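Local coordinates for protein tyrosine recombinase XerH (PDB 5JK0) that cuts and rejoins DNA at specific sites through a tyrosine-based reaction and takes part in segregating the chromosomes of Helicobacter pylori, at residues D[232-237]-D[246-251]; D[256-261]-D[273-278]; D[4-9]-D[142-147]; D[18-23]-D[134-139]. All blocks are in the same frame, centred on the assembly; numbering follows the deposited sequence.

Contact 1. Residues D[232-237]-D[246-251]; sequences CYTILI and AVMLKA
Tyr233 and Leu249 are joined by two backbone hydrogen bonds, Tyr233 N to Leu249 O at 2.7 Å and Leu249 N to Tyr233 O at 3.0 Å. Ile235 and Val247 form the second hydrogen-bonded pair, with Ile235 N to Val247 O at 2.9 Å and Val247 N to Ile235 O at 3.0 Å. At the non-hydrogen-bonded position between them, Met248 CA makes a CA-H...O contact with Tyr233 O (3.3 Å). The antiparallel strands, 156° between their directions, sort their side chains onto two faces. On the buried face Val247 CG1 is anti to the carbonyl carbon (chi1 -66°), which leaves CG2 between the backbone N and that carbon, 3.7 Å from Ile235 CB; Met213 packs on Val247 as well. The CD2-CE2 side of the Tyr233 ring rests obliquely against Ala251. On the other face Cys232 SG, anti to its backbone N (chi1 -174°), packs against the methyl CE of Met248 at 3.6 Å, the Met248 chain bending at its last torsion. Leu353 of a second subunit packs on Met248. The chemistry implies a hairpin held by its main chain, with one apolar side turned into the catalytic domain and a partly exposed side available to a neighbouring subunit.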
# COMPACT_ATOMS: atom_id res chain seq x y z
N CYS D 232 21.25 42.16 8.75
CA CYS D 232 20.88 40.83 8.27
C CYS D 232 21.17 40.68 6.78
O CYS D 232 20.85 41.56 5.99
CB CYS D 232 19.41 40.55 8.56
SG CYS D 232 18.88 38.87 8.18
N TYR D 233 21.78 39.55 6.42
CA TYR D 233 22.12 39.28 5.03
C TYR D 233 20.95 38.67 4.25
O TYR D 233 20.20 37.86 4.79
CB TYR D 233 23.33 38.35 4.94
CG TYR D 233 24.65 39.01 5.25
CD1 TYR D 233 25.28 39.82 4.32
CD2 TYR D 233 25.28 38.81 6.47
CE1 TYR D 233 26.50 40.42 4.60
CE2 TYR D 233 26.49 39.40 6.76
CZ TYR D 233 27.10 40.21 5.82
OH TYR D 233 28.31 40.80 6.10
N THR D 234 20.82 39.06 2.99
CA THR D 234 19.89 38.42 2.08
C THR D 234 20.67 37.74 0.96
O THR D 234 21.25 38.40 0.10
CB THR D 234 18.89 39.42 1.48
OG1 THR D 234 18.06 39.95 2.52
CG2 THR D 234 18.01 38.74 0.45
N ILE D 235 20.69 36.41 0.99
CA ILE D 235 21.48 35.64 0.04
C ILE D 235 20.62 35.06 -1.07
O ILE D 235 19.69 34.29 -0.81
CB ILE D 235 22.24 34.49 0.74
CG1 ILE D 235 23.02 35.03 1.94
CG2 ILE D 235 23.16 33.78 -0.24
CD1 ILE D 235 23.70 33.95 2.75
N LEU D 236 20.93 35.43 -2.31
CA LEU D 236 20.20 34.93 -3.47
C LEU D 236 20.86 33.68 -4.04
O LEU D 236 22.07 33.66 -4.27
CB LEU D 236 20.08 36.01 -4.54
CG LEU D 236 19.26 37.24 -4.16
CD1 LEU D 236 19.26 38.25 -5.30
CD2 LEU D 236 17.84 36.85 -3.79
N ILE D 237 20.06 32.65 -4.28
CA ILE D 237 20.57 31.39 -4.80
C ILE D 237 19.97 31.09 -6.18
O ILE D 237 18.75 31.07 -6.34
CB ILE D 237 20.25 30.22 -3.85
CG1 ILE D 237 20.67 30.57 -2.42
CG2 ILE D 237 20.94 28.95 -4.33
CD1 ILE D 237 20.32 29.50 -1.41
N ALA D 246 15.54 33.05 -2.21
CA ALA D 246 16.23 33.87 -1.23
C ALA D 246 16.21 33.25 0.17
O ALA D 246 15.24 32.61 0.57
CB ALA D 246 15.62 35.26 -1.19
N VAL D 247 17.31 33.44 0.89
CA VAL D 247 17.40 33.05 2.29
C VAL D 247 17.95 34.21 3.10
O VAL D 247 18.71 35.04 2.58
CB VAL D 247 18.28 31.80 2.49
CG1 VAL D 247 17.64 30.58 1.85
CG2 VAL D 247 19.68 32.04 1.93
N MET D 248 17.57 34.29 4.37
CA MET D 248 18.05 35.36 5.23
C MET D 248 18.90 34.81 6.37
O MET D 248 18.67 33.70 6.85
CB MET D 248 16.89 36.18 5.78
CG MET D 248 16.11 36.93 4.71
SD MET D 248 14.81 37.99 5.39
CE MET D 248 15.78 39.17 6.31
N LEU D 249 19.88 35.59 6.80
CA LEU D 249 20.80 35.18 7.85
C LEU D 249 21.32 36.39 8.62
O LEU D 249 21.76 37.37 8.02
CB LEU D 249 21.97 34.39 7.24
CG LEU D 249 23.17 34.08 8.14
CD1 LEU D 249 22.73 33.37 9.41
CD2 LEU D 249 24.19 33.25 7.39
N LYS D 250 21.25 36.32 9.94
CA LYS D 250 21.72 37.40 10.80
C LYS D 250 23.20 37.68 10.56
O LYS D 250 24.01 36.75 10.43
CB LYS D 250 21.47 37.07 12.27
CG LYS D 250 20.00 37.09 12.66
CD LYS D 250 19.82 36.88 14.16
CE LYS D 250 18.36 37.05 14.56
NZ LYS D 250 18.16 36.89 16.03
N ALA D 251 23.55 38.96 10.50
CA ALA D 251 24.88 39.39 10.08
C ALA D 251 26.00 38.91 11.01
O ALA D 251 27.04 38.46 10.54
CB ALA D 251 24.92 40.90 9.96

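Contact 2. Residues D[256-261]-D[273-278]; sequences SLLKEW and DLLFCN. With nucleotides of chain H.
The indole of Trp261 meets the loop at Leu275 with its edge: Leu275 O lies near the ring plane and accepts a hydrogen bond from Trp261 NE1 at 3.1 Å. The N-H...O angle is 144°, and the donor stands well above the plane of the carbonyl group, 52° out of it. The ring of Phe276 carries Leu275 CG over the centre of one face, 4.0 Å above the plane. Its plane is within 13° of that of the indole, but the two are slid so far apart, 5.7 Å between the centroids of the five-membered ring and the phenyl, that they barely overlap. Tyr268 adds an edge-to-face partner to Trp261.

Leu275 also contributes its side chain. Its CG is anti to the backbone N; the side chain crosses that of Trp261 obliquely, its CD1 methyl lying beside the NE1-CD1 edge of the indole, 4.0 Å from Trp261 CD1. The same methyl reaches Leu258 CD1 one helical turn back, a looser contact at 4.3 Å. Leu204 and Arg200 of helix 198-211 pack on Phe276 and Trp261, respectively.

At the end of segment 273-278 Asn278 turns to the DNA: its CB lies 3.2 Å from OP1 of DG4 of chain H, while its ND2 is hydrogen-bonded to another phosphate and to Ser282. Helix 255-264 here packs on the loop before helix 286-300 in the tyrosine recombinase catalytic domain; three residues on from the carbonyl held by the indole, this loop reaches the DNA backbone through Asn278.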
# COMPACT_ATOMS: atom_id res chain seq x y z
N SER D 256 32.26 38.44 10.53
CA SER D 256 33.69 38.41 10.84
C SER D 256 34.44 37.48 9.89
O SER D 256 35.50 37.84 9.38
CB SER D 256 33.91 37.96 12.29
OG SER D 256 35.29 37.92 12.60
N LEU D 257 33.88 36.30 9.65
CA LEU D 257 34.50 35.32 8.78
C LEU D 257 34.52 35.78 7.32
O LEU D 257 35.52 35.61 6.63
CB LEU D 257 33.76 33.98 8.88
CG LEU D 257 34.04 33.13 10.13
CD1 LEU D 257 33.13 31.92 10.16
CD2 LEU D 257 35.50 32.71 10.16
N LEU D 258 33.41 36.36 6.87
CA LEU D 258 33.28 36.80 5.49
C LEU D 258 34.32 37.86 5.14
O LEU D 258 34.91 37.83 4.06
CB LEU D 258 31.88 37.34 5.23
CG LEU D 258 31.58 37.79 3.80
CD1 LEU D 258 31.77 36.64 2.82
CD2 LEU D 258 30.17 38.36 3.70
N LYS D 259 34.55 38.80 6.06
CA LYS D 259 35.54 39.84 5.86
C LYS D 259 36.94 39.25 5.79
O LYS D 259 37.76 39.65 4.96
CB LYS D 259 35.46 40.88 6.97
N GLU D 260 37.22 38.28 6.66
CA GLU D 260 38.53 37.65 6.72
C GLU D 260 38.81 36.80 5.49
O GLU D 260 39.93 36.79 4.97
CB GLU D 260 38.65 36.80 7.99
CG GLU D 260 40.00 36.13 8.17
CD GLU D 260 40.07 35.28 9.42
OE1 GLU D 260 39.04 35.17 10.12
OE2 GLU D 260 41.15 34.72 9.70
N TRP D 261 37.80 36.08 5.03
CA TRP D 261 37.95 35.18 3.89
C TRP D 261 38.14 35.94 2.58
O TRP D 261 38.97 35.56 1.75
CB TRP D 261 36.75 34.24 3.78
CG TRP D 261 36.61 33.59 2.43
CD1 TRP D 261 35.51 33.63 1.62
CD2 TRP D 261 37.60 32.82 1.73
NE1 TRP D 261 35.75 32.92 0.47
CE2 TRP D 261 37.02 32.42 0.51
CE3 TRP D 261 38.91 32.43 2.02
CZ2 TRP D 261 37.72 31.65 -0.43
CZ3 TRP D 261 39.59 31.66 1.09
CH2 TRP D 261 38.99 31.28 -0.11
N ASP D 273 33.59 35.84 -9.90
CA ASP D 273 33.11 36.34 -8.61
C ASP D 273 32.58 35.21 -7.74
O ASP D 273 31.77 35.43 -6.84
CB ASP D 273 32.03 37.40 -8.82
CG ASP D 273 30.84 36.87 -9.61
OD1 ASP D 273 31.03 35.93 -10.41
OD2 ASP D 273 29.72 37.40 -9.43
N LEU D 274 33.04 33.99 -8.01
CA LEU D 274 32.68 32.83 -7.20
C LEU D 274 33.25 32.99 -5.79
O LEU D 274 34.44 33.27 -5.63
CB LEU D 274 33.19 31.55 -7.85
CG LEU D 274 32.67 30.22 -7.30
CD1 LEU D 274 31.16 30.12 -7.48
CD2 LEU D 274 33.37 29.06 -7.99
N LEU D 275 32.40 32.82 -4.78
CA LEU D 275 32.81 33.07 -3.40
C LEU D 275 33.81 32.02 -2.90
O LEU D 275 34.91 32.37 -2.48
CB LEU D 275 31.59 33.10 -2.48
CG LEU D 275 31.88 33.45 -1.02
CD1 LEU D 275 32.60 34.78 -0.92
CD2 LEU D 275 30.59 33.48 -0.20
N PHE D 276 33.42 30.75 -2.96
CA PHE D 276 34.29 29.67 -2.52
C PHE D 276 35.00 29.04 -3.71
O PHE D 276 34.38 28.79 -4.75
CB PHE D 276 33.50 28.62 -1.75
CG PHE D 276 32.75 29.16 -0.57
CD1 PHE D 276 33.42 29.45 0.61
CD2 PHE D 276 31.39 29.39 -0.63
CE1 PHE D 276 32.74 29.96 1.71
CE2 PHE D 276 30.70 29.89 0.46
CZ PHE D 276 31.37 30.18 1.63
N CYS D 277 36.29 28.78 -3.57
CA CYS D 277 37.08 28.20 -4.65
C CYS D 277 38.23 27.35 -4.12
O CYS D 277 38.68 27.52 -2.99
CB CYS D 277 37.62 29.30 -5.56
SG CYS D 277 38.77 30.44 -4.75
N ASN D 278 38.70 26.43 -4.96
CA ASN D 278 39.87 25.62 -4.62
C ASN D 278 41.15 26.40 -4.86
O ASN D 278 41.12 27.60 -5.13
CB ASN D 278 39.87 24.31 -5.42
CG ASN D 278 39.69 24.53 -6.91
OD1 ASN D 278 40.09 25.56 -7.46
ND2 ASN D 278 39.08 23.55 -7.58
P DG H 4 41.86 22.66 -1.81
OP1 DG H 4 41.86 23.06 -3.23
OP2 DG H 4 41.65 23.68 -0.76
O5' DG H 4 40.78 21.50 -1.59
C5' DG H 4 40.01 21.00 -2.68
C4' DG H 4 40.82 20.05 -3.54
O4' DG H 4 41.54 19.12 -2.70
C3' DG H 4 40.01 19.17 -4.47
O3' DG H 4 39.72 19.87 -5.68
C2' DG H 4 40.95 17.99 -4.72
C1' DG H 4 41.76 17.91 -3.41
N9 DG H 4 41.40 16.79 -2.56
C8 DG H 4 41.02 16.84 -1.24
N7 DG H 4 40.76 15.67 -0.72
C5 DG H 4 40.98 14.78 -1.76
C6 DG H 4 40.87 13.37 -1.80
O6 DG H 4 40.53 12.60 -0.89
N1 DG H 4 41.19 12.86 -3.06
C2 DG H 4 41.57 13.61 -4.14
N2 DG H 4 41.84 12.94 -5.27
N3 DG H 4 41.69 14.93 -4.12
C4 DG H 4 41.38 15.45 -2.90

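Contact 3. Residues D[4-9]-D[142-147]; sequences HPLEEL and KQNQDE
Gln143, near the C-terminal end of helix 123-143, offers its carbonyl to the N-terminal segment: His4 N bonds to Gln143 O at 3.1 Å, with the donor approaching nearly in line with the carbonyl bond. Asn144 comes next, its CA 3.1 Å from His4 O in a CA-H...O contact. Its CG takes the place between backbone N and carbonyl carbon (chi1 87°), and the amide has three partners: ND2 bonds to Ile140 O, while OD1 accepts from Tyr152 N and from a water at 3.1 Å that itself accepts from Leu6 N. The water therefore bridges the two segments. Gln145 N then returns a hydrogen bond to His4 O at 3.0 Å, arriving from 43° above the carbonyl plane. Gln145 O finishes the series beside the Pro5 ring, with Pro5 CA at 3.3 Å as a second CA-H...O contact. Leu6 N turns to the water, and no further backbone bond follows. With just one bridge, between His4 and Asn144, this is an isolated beta bridge; it fastens the extended N-terminal arm near the C-terminal end of helix 123-143, in the helical N-terminal part of the protein.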
# COMPACT_ATOMS: atom_id res chain seq x y z
N HIS D 4 15.50 3.79 -36.64
CA HIS D 4 16.32 2.75 -37.25
C HIS D 4 15.62 1.40 -37.16
O HIS D 4 14.75 1.22 -36.31
CB HIS D 4 17.69 2.67 -36.57
CG HIS D 4 18.38 3.99 -36.45
ND1 HIS D 4 19.21 4.49 -37.44
CD2 HIS D 4 18.37 4.92 -35.47
CE1 HIS D 4 19.68 5.67 -37.06
NE2 HIS D 4 19.19 5.95 -35.87
N PRO D 5 15.97 0.46 -38.04
CA PRO D 5 15.46 -0.91 -37.88
C PRO D 5 15.93 -1.51 -36.56
O PRO D 5 16.97 -1.11 -36.05
CB PRO D 5 16.06 -1.65 -39.08
CG PRO D 5 16.34 -0.59 -40.09
CD PRO D 5 16.73 0.62 -39.29
N LEU D 6 15.16 -2.46 -36.02
CA LEU D 6 15.51 -3.08 -34.75
C LEU D 6 16.85 -3.82 -34.84
O LEU D 6 17.72 -3.63 -34.00
CB LEU D 6 14.42 -4.06 -34.31
CG LEU D 6 14.66 -4.74 -32.96
CD1 LEU D 6 14.58 -3.73 -31.83
CD2 LEU D 6 13.68 -5.88 -32.74
N GLU D 7 16.99 -4.64 -35.87
CA GLU D 7 18.19 -5.46 -36.04
C GLU D 7 18.88 -5.15 -37.36
O GLU D 7 18.42 -5.56 -38.42
CB GLU D 7 17.82 -6.94 -35.96
CG GLU D 7 17.13 -7.33 -34.66
CD GLU D 7 16.64 -8.77 -34.67
OE1 GLU D 7 17.24 -9.60 -33.96
OE2 GLU D 7 15.65 -9.05 -35.37
N GLU D 8 20.00 -4.43 -37.28
CA GLU D 8 20.75 -4.05 -38.47
C GLU D 8 22.02 -4.87 -38.63
O GLU D 8 22.61 -4.90 -39.71
CB GLU D 8 21.10 -2.56 -38.42
CG GLU D 8 19.90 -1.63 -38.57
CD GLU D 8 20.29 -0.17 -38.50
OE1 GLU D 8 20.10 0.55 -39.51
OE2 GLU D 8 20.78 0.27 -37.44
N LEU D 9 22.44 -5.53 -37.56
CA LEU D 9 23.67 -6.31 -37.58
C LEU D 9 23.39 -7.80 -37.41
O LEU D 9 22.28 -8.20 -37.05
CB LEU D 9 24.62 -5.84 -36.47
CG LEU D 9 24.94 -4.34 -36.45
CD1 LEU D 9 25.80 -4.00 -35.24
CD2 LEU D 9 25.62 -3.92 -37.74
N LYS D 142 9.91 3.07 -29.32
CA LYS D 142 9.47 4.32 -29.91
C LYS D 142 10.39 4.80 -31.04
O LYS D 142 10.08 5.79 -31.70
CB LYS D 142 9.37 5.41 -28.84
CG LYS D 142 8.35 5.13 -27.75
CD LYS D 142 8.51 6.10 -26.60
CE LYS D 142 7.58 5.74 -25.45
NZ LYS D 142 7.79 6.63 -24.28
N GLN D 143 11.50 4.11 -31.25
CA GLN D 143 12.48 4.57 -32.23
C GLN D 143 12.87 3.49 -33.24
O GLN D 143 13.75 3.71 -34.07
CB GLN D 143 13.74 5.08 -31.53
CG GLN D 143 13.49 6.24 -30.56
CD GLN D 143 12.90 7.46 -31.24
OE1 GLN D 143 13.11 7.69 -32.43
NE2 GLN D 143 12.17 8.26 -30.47
N ASN D 144 12.23 2.33 -33.18
CA ASN D 144 12.52 1.28 -34.16
C ASN D 144 11.38 1.12 -35.16
O ASN D 144 10.21 1.24 -34.81
CB ASN D 144 12.81 -0.05 -33.46
CG ASN D 144 11.55 -0.86 -33.18
OD1 ASN D 144 11.10 -1.65 -34.01
ND2 ASN D 144 10.98 -0.66 -31.99
N GLN D 145 11.74 0.87 -36.42
CA GLN D 145 10.77 0.61 -37.47
C GLN D 145 11.45 0.07 -38.73
O GLN D 145 12.62 0.36 -38.99
CB GLN D 145 9.98 1.88 -37.82
CG GLN D 145 10.79 2.96 -38.51
CD GLN D 145 9.94 4.14 -38.92
OE1 GLN D 145 8.85 4.35 -38.40
NE2 GLN D 145 10.44 4.92 -39.87
N ASP D 146 10.72 -0.72 -39.50
CA ASP D 146 11.25 -1.28 -40.74
C ASP D 146 10.96 -0.36 -41.93
O ASP D 146 10.73 0.84 -41.75
CB ASP D 146 10.68 -2.68 -41.00
CG ASP D 146 9.17 -2.73 -40.89
OD1 ASP D 146 8.50 -1.75 -41.27
OD2 ASP D 146 8.65 -3.77 -40.42
N GLU D 147 10.96 -0.93 -43.13
CA GLU D 147 10.72 -0.15 -44.34
C GLU D 147 9.25 0.24 -44.46
O GLU D 147 8.92 1.27 -45.05
CB GLU D 147 11.15 -0.94 -45.57
O HOH W 1 12.05 -2.76 -36.77

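Contact 4. Residues D[18-23]-D[134-139]; sequences LWIGRF and LGLFSY
Phe23 is the main bump on helix 18-23, and the hollow that takes it lies on helix 134-139 between Gly135, Leu136 and Tyr139. The phenyl, with CG anti to its backbone N (chi1 174°), lies across the helix so that Leu136 CA stands over the centre of one face, 4.0 Å from the centroid in a CH-pi contact. Its rim atom CE1 comes down on the bare backbone of Gly135, 3.3 Å from Gly135 O, where no side chain intervenes.

Tyr139 supplies the other wall. Phe23 CD1 meets Tyr139 CB at 3.5 Å, and the phenyl turns its edge to the phenol face in an offset edge-to-face pair, with planes at 64°. The phenol in turn is a bump received by the first helix between Trp19, Arg22 and Phe23: Phe23 CA stands over its face, 4.1 Å from the centroid, while its outer rim lies beside Arg22 and reaches the edge of Trp19 at CE3. Leu136 fills the remaining groove by its two methyls, CD1 against Phe23 CB at 3.7 Å and CD2 against Ile20 CG1 at 4.0 Å. Leu80 of helix 74-93 packs on both Phe23 and Leu136.

The helix segments cross steeply, at 102° with axes 10.0 Å apart. Steeply crossed helices packed through apolar and aromatic side chains belong here to the all-helical N-terminal SAM-like domain of the phage integrase family.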
# COMPACT_ATOMS: atom_id res chain seq x y z
N LEU D 18 24.33 -0.82 -29.93
CA LEU D 18 23.92 0.24 -30.85
C LEU D 18 22.76 1.04 -30.28
O LEU D 18 22.76 2.27 -30.34
CB LEU D 18 23.54 -0.36 -32.20
CG LEU D 18 23.72 0.53 -33.43
CD1 LEU D 18 25.17 0.94 -33.58
CD2 LEU D 18 23.24 -0.19 -34.68
N TRP D 19 21.78 0.34 -29.71
CA TRP D 19 20.61 0.99 -29.14
C TRP D 19 20.91 1.67 -27.80
O TRP D 19 20.34 2.72 -27.50
CB TRP D 19 19.47 -0.02 -28.96
CG TRP D 19 18.76 -0.35 -30.23
CD1 TRP D 19 18.80 -1.53 -30.91
CD2 TRP D 19 17.91 0.53 -30.98
NE1 TRP D 19 18.02 -1.45 -32.04
CE2 TRP D 19 17.47 -0.19 -32.11
CE3 TRP D 19 17.49 1.85 -30.82
CZ2 TRP D 19 16.62 0.36 -33.06
CZ3 TRP D 19 16.64 2.40 -31.76
CH2 TRP D 19 16.21 1.65 -32.87
N ILE D 20 21.80 1.08 -27.02
CA ILE D 20 22.19 1.66 -25.74
C ILE D 20 22.90 3.00 -25.95
O ILE D 20 22.63 3.97 -25.25
CB ILE D 20 23.12 0.72 -24.94
CG1 ILE D 20 22.35 -0.53 -24.50
CG2 ILE D 20 23.68 1.42 -23.72
CD1 ILE D 20 23.18 -1.51 -23.70
N GLY D 21 23.79 3.04 -26.94
CA GLY D 21 24.50 4.26 -27.28
C GLY D 21 23.56 5.37 -27.73
O GLY D 21 23.74 6.53 -27.37
N ARG D 22 22.56 5.00 -28.52
CA ARG D 22 21.56 5.96 -28.99
C ARG D 22 20.73 6.50 -27.83
O ARG D 22 20.43 7.69 -27.77
CB ARG D 22 20.64 5.31 -30.03
CG ARG D 22 21.31 5.01 -31.35
CD ARG D 22 20.46 4.07 -32.19
NE ARG D 22 21.07 3.79 -33.49
CZ ARG D 22 20.75 2.75 -34.25
NH1 ARG D 22 19.85 1.87 -33.83
NH2 ARG D 22 21.35 2.57 -35.42
N PHE D 23 20.36 5.61 -26.91
CA PHE D 23 19.55 5.99 -25.75
C PHE D 23 20.32 6.93 -24.82
O PHE D 23 19.78 7.94 -24.37
CB PHE D 23 19.09 4.75 -24.99
CG PHE D 23 18.38 5.06 -23.70
CD1 PHE D 23 17.10 5.60 -23.72
CD2 PHE D 23 18.98 4.81 -22.48
CE1 PHE D 23 16.44 5.88 -22.54
CE2 PHE D 23 18.32 5.09 -21.30
CZ PHE D 23 17.05 5.62 -21.33
N LEU D 134 13.64 0.07 -17.90
CA LEU D 134 12.35 0.48 -18.46
C LEU D 134 12.53 1.58 -19.49
O LEU D 134 11.86 1.60 -20.53
CB LEU D 134 11.40 0.94 -17.36
CG LEU D 134 10.85 -0.13 -16.42
CD1 LEU D 134 9.95 0.49 -15.36
CD2 LEU D 134 10.09 -1.19 -17.21
N GLY D 135 13.44 2.51 -19.21
CA GLY D 135 13.70 3.63 -20.10
C GLY D 135 14.31 3.21 -21.42
O GLY D 135 13.97 3.75 -22.47
N LEU D 136 15.22 2.23 -21.37
CA LEU D 136 15.91 1.77 -22.57
C LEU D 136 14.95 1.14 -23.57
O LEU D 136 14.95 1.49 -24.75
CB LEU D 136 17.00 0.76 -22.20
CG LEU D 136 17.73 0.12 -23.38
CD1 LEU D 136 18.45 1.17 -24.22
CD2 LEU D 136 18.71 -0.95 -22.91
N PHE D 137 14.13 0.20 -23.10
CA PHE D 137 13.25 -0.55 -23.99
C PHE D 137 11.98 0.23 -24.35
O PHE D 137 11.32 -0.08 -25.34
CB PHE D 137 12.89 -1.90 -23.36
CG PHE D 137 14.05 -2.84 -23.28
CD1 PHE D 137 14.42 -3.60 -24.37
CD2 PHE D 137 14.79 -2.95 -22.11
CE1 PHE D 137 15.50 -4.47 -24.30
CE2 PHE D 137 15.87 -3.82 -22.03
CZ PHE D 137 16.22 -4.57 -23.13
N SER D 138 11.65 1.24 -23.55
CA SER D 138 10.59 2.17 -23.92
C SER D 138 11.08 3.02 -25.09
O SER D 138 10.32 3.36 -25.99
CB SER D 138 10.19 3.05 -22.74
OG SER D 138 9.22 4.01 -23.13
N TYR D 139 12.36 3.36 -25.05
CA TYR D 139 13.00 4.13 -26.10
C TYR D 139 13.09 3.33 -27.40
O TYR D 139 12.84 3.86 -28.48
CB TYR D 139 14.40 4.58 -25.66
CG TYR D 139 15.19 5.33 -26.71
CD1 TYR D 139 15.03 6.70 -26.88
CD2 TYR D 139 16.10 4.67 -27.52
CE1 TYR D 139 15.75 7.39 -27.83
CE2 TYR D 139 16.83 5.35 -28.47
CZ TYR D 139 16.65 6.71 -28.63
OH TYR D 139 17.38 7.38 -29.58

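The four contacts fall into two pairs, on opposite sides of the chain's centre. Contacts 1 and 2 belong to the catalytic domain and touch where Tyr233 OH meets Leu258 CD2 (3.9 Å); strand 244-250 leads directly into helix 255-264. Contacts 3 and 4 share helix 123-143 in the N-terminal domain, and are tied by Leu6 O with Trp19 NE1 and by the salt bridge from Glu8 to Arg22. Contact 2 is buried, whereas the other three are partly buried, contact 3 including an exposed proline. Main-chain bonds dominate contacts 1 and 3, a single indole bond serves contact 2, and contact 4 relies on apolar and aromatic packing. Contacts 1 and 3 also meet a second subunit.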